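PDB 1Z08: Ras-related protein Rab-21 from Homo sapiens, which is a Ras-family small GTPase of the Rab branch, with a P-loop fold, bound to phosphoaminophosphonic acid-guanylate ester and a magnesium ion. Local coordinates for residues L48-I59 / F160-I168. The protein carries 1 engineered substitution. Numbering follows the deposited sequence.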
# COMPACT_ATOMS: atom_id res chain seq x y z
N LEU A 48 -13.33 10.16 -0.92
CA LEU A 48 -12.78 10.77 -2.13
C LEU A 48 -13.88 11.13 -3.12
O LEU A 48 -14.87 10.40 -3.26
CB LEU A 48 -11.79 9.82 -2.83
CG LEU A 48 -10.40 9.55 -2.26
CD1 LEU A 48 -10.41 8.37 -1.31
CD2 LEU A 48 -9.43 9.29 -3.41
N ASN A 49 -13.71 12.26 -3.80
CA ASN A 49 -14.56 12.62 -4.92
C ASN A 49 -13.68 12.72 -6.16
O ASN A 49 -12.81 13.59 -6.25
CB ASN A 49 -15.29 13.94 -4.65
CG ASN A 49 -16.49 14.14 -5.56
OD1 ASN A 49 -17.64 14.17 -5.10
ND2 ASN A 49 -16.24 14.28 -6.86
N ILE A 50 -13.89 11.81 -7.12
CA ILE A 50 -13.01 11.72 -8.29
C ILE A 50 -13.57 12.44 -9.52
O ILE A 50 -13.09 13.53 -9.86
CB ILE A 50 -12.60 10.25 -8.59
CG1 ILE A 50 -11.87 9.64 -7.39
CG2 ILE A 50 -11.73 10.17 -9.85
CD1 ILE A 50 -11.57 8.16 -7.50
N GLY A 51 -14.56 11.85 -10.18
CA GLY A 51 -15.17 12.48 -11.35
C GLY A 51 -16.61 12.84 -11.10
O GLY A 51 -17.48 12.64 -11.95
N GLY A 52 -16.87 13.39 -9.91
CA GLY A 52 -18.23 13.60 -9.43
C GLY A 52 -18.70 12.41 -8.61
O GLY A 52 -19.68 12.49 -7.87
N LYS A 53 -17.98 11.29 -8.75
CA LYS A 53 -18.31 10.04 -8.07
C LYS A 53 -17.74 10.02 -6.65
O LYS A 53 -16.55 10.25 -6.45
CB LYS A 53 -17.79 8.86 -8.88
N ARG A 54 -18.61 9.74 -5.69
CA ARG A 54 -18.22 9.64 -4.28
C ARG A 54 -17.63 8.26 -4.00
O ARG A 54 -18.29 7.24 -4.21
CB ARG A 54 -19.41 9.91 -3.38
N VAL A 55 -16.39 8.25 -3.52
CA VAL A 55 -15.69 7.01 -3.19
C VAL A 55 -15.40 6.97 -1.69
O VAL A 55 -14.76 7.88 -1.15
CB VAL A 55 -14.37 6.87 -3.99
CG1 VAL A 55 -13.61 5.61 -3.59
CG2 VAL A 55 -14.65 6.87 -5.49
N ASN A 56 -15.89 5.93 -1.02
CA ASN A 56 -15.61 5.71 0.40
C ASN A 56 -14.61 4.58 0.57
O ASN A 56 -14.86 3.46 0.14
CB ASN A 56 -16.89 5.40 1.18
CG ASN A 56 -17.96 6.47 1.01
OD1 ASN A 56 -17.69 7.58 0.55
ND2 ASN A 56 -19.18 6.14 1.40
N LEU A 57 -13.47 4.89 1.19
CA LEU A 57 -12.42 3.90 1.41
C LEU A 57 -12.37 3.42 2.86
O LEU A 57 -12.35 4.23 3.78
CB LEU A 57 -11.05 4.48 1.02
CG LEU A 57 -10.28 3.91 -0.17
CD1 LEU A 57 -11.17 3.64 -1.38
CD2 LEU A 57 -9.13 4.84 -0.52
N ALA A 58 -12.37 2.10 3.03
CA ALA A 58 -12.08 1.48 4.31
C ALA A 58 -10.63 1.04 4.25
O ALA A 58 -10.30 0.02 3.62
CB ALA A 58 -13.00 0.29 4.55
N ILE A 59 -9.76 1.82 4.88
CA ILE A 59 -8.32 1.60 4.81
C ILE A 59 -7.85 0.82 6.03
O ILE A 59 -7.82 1.36 7.15
CB ILE A 59 -7.53 2.93 4.68
CG1 ILE A 59 -7.99 3.71 3.43
CG2 ILE A 59 -6.02 2.67 4.64
CD1 ILE A 59 -7.45 5.13 3.35
N PHE A 160 -3.34 6.52 -3.71
CA PHE A 160 -4.72 6.23 -3.36
C PHE A 160 -5.70 6.62 -4.46
O PHE A 160 -6.68 5.92 -4.70
CB PHE A 160 -5.10 6.87 -2.02
CG PHE A 160 -4.56 6.12 -0.83
CD1 PHE A 160 -5.20 4.99 -0.34
CD2 PHE A 160 -3.40 6.56 -0.19
CE1 PHE A 160 -4.71 4.30 0.76
CE2 PHE A 160 -2.89 5.87 0.92
CZ PHE A 160 -3.55 4.74 1.39
N LEU A 161 -5.42 7.74 -5.13
CA LEU A 161 -6.24 8.18 -6.26
C LEU A 161 -6.20 7.16 -7.40
O LEU A 161 -7.25 6.79 -7.94
CB LEU A 161 -5.80 9.56 -6.77
CG LEU A 161 -6.50 10.13 -8.02
CD1 LEU A 161 -7.97 10.41 -7.75
CD2 LEU A 161 -5.80 11.39 -8.52
N ASP A 162 -5.00 6.69 -7.74
CA ASP A 162 -4.84 5.72 -8.82
C ASP A 162 -5.47 4.37 -8.46
O ASP A 162 -6.11 3.75 -9.30
CB ASP A 162 -3.36 5.53 -9.18
CG ASP A 162 -3.17 4.89 -10.54
OD1 ASP A 162 -2.53 3.82 -10.62
OD2 ASP A 162 -3.68 5.45 -11.54
N LEU A 163 -5.30 3.94 -7.21
CA LEU A 163 -5.89 2.69 -6.74
C LEU A 163 -7.42 2.74 -6.86
O LEU A 163 -8.03 1.77 -7.32
CB LEU A 163 -5.45 2.35 -5.31
CG LEU A 163 -5.98 1.09 -4.61
CD1 LEU A 163 -5.73 -0.19 -5.40
CD2 LEU A 163 -5.37 0.96 -3.23
N CYS A 164 -8.00 3.87 -6.47
CA CYS A 164 -9.44 4.09 -6.57
C CYS A 164 -9.93 4.03 -8.02
O CYS A 164 -10.96 3.42 -8.31
CB CYS A 164 -9.83 5.43 -5.94
SG CYS A 164 -9.79 5.42 -4.14
N LYS A 165 -9.18 4.67 -8.93
CA LYS A 165 -9.50 4.65 -10.36
C LYS A 165 -9.50 3.23 -10.90
O LYS A 165 -10.39 2.85 -11.66
CB LYS A 165 -8.50 5.50 -11.15
CG LYS A 165 -8.65 6.99 -10.99
CD LYS A 165 -7.64 7.70 -11.87
CE LYS A 165 -7.56 9.19 -11.57
NZ LYS A 165 -6.47 9.82 -12.35
N ARG A 166 -8.49 2.46 -10.51
CA ARG A 166 -8.35 1.07 -10.95
C ARG A 166 -9.44 0.17 -10.37
O ARG A 166 -9.91 -0.76 -11.04
CB ARG A 166 -6.97 0.53 -10.61
CG ARG A 166 -5.81 1.18 -11.36
CD ARG A 166 -4.47 0.84 -10.71
NE ARG A 166 -4.23 -0.60 -10.67
CZ ARG A 166 -3.48 -1.23 -9.76
NH1 ARG A 166 -2.90 -0.55 -8.79
NH2 ARG A 166 -3.34 -2.55 -9.82
N MET A 167 -9.85 0.44 -9.13
CA MET A 167 -10.93 -0.32 -8.49
C MET A 167 -12.31 0.00 -9.08
O MET A 167 -13.19 -0.86 -9.13
CB MET A 167 -10.93 -0.13 -6.97
CG MET A 167 -9.75 -0.79 -6.27
SD MET A 167 -9.74 -0.62 -4.47
CE MET A 167 -9.79 1.16 -4.26
N ILE A 168 -12.49 1.25 -9.51
CA ILE A 168 -13.70 1.67 -10.22
C ILE A 168 -13.78 0.98 -11.59
O ILE A 168 -14.86 0.58 -12.02
CB ILE A 168 -13.78 3.22 -10.38
CG1 ILE A 168 -14.03 3.89 -9.02
CG2 ILE A 168 -14.87 3.63 -11.38
CD1 ILE A 168 -13.77 5.39 -9.00
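Cys-164 of helix 156-168 turns its sulfur toward Leu-57, Val-55 and Leu-48 of the hairpin of strands 42-49 and 54-61. From CB outward, its atoms meet different partners. CB lies 3.6 Å from Ile-50 CD1, the methyl that ends the isoleucine at the start of the hairpin turn. The torsion about CA-CB sets SG beside the backbone N and opposite the carbonyl carbon (chi1 -74°), where it reaches both methyls of Leu-57, CD1 at 3.6 Å and CD2 at 3.7 Å. Val-55 CG1 lies 3.9 Å from the same SG, with Leu-48 CD1 and CD2 also close to it.

Ile-50 also carries the outer end of the packing: its CD1 meets Ile-168 CD1 tip to tip at 3.8 Å, while its CG1 passes Leu-161 CD1. Val-55 divides its two branches, CG2 going to Ile-168 CD1 at 3.9 Å. Farther along strand 54-61, Leu-57 CD2 and Ile-59 CD1 approach the Phe-160 ring obliquely, at CD1 and CE1 respectively, and that ring also stacks on Tyr-26 of helix 19-28. Leu-57 CD1 meanwhile touches Met-167 CE at 4.0 Å.

Helical residues 160-168 run across strand residues 54-59 at 109°, packing one face of the central sheet in this Ras-like α/β fold; Leu-163 and Met-167 continue the packing onto strand 113-119. Between hairpin and helix the contact is made by apolar side chains, so methyls, thiol and ring hold the two together by shape and hydrophobic burial rather than by directional polar bonds.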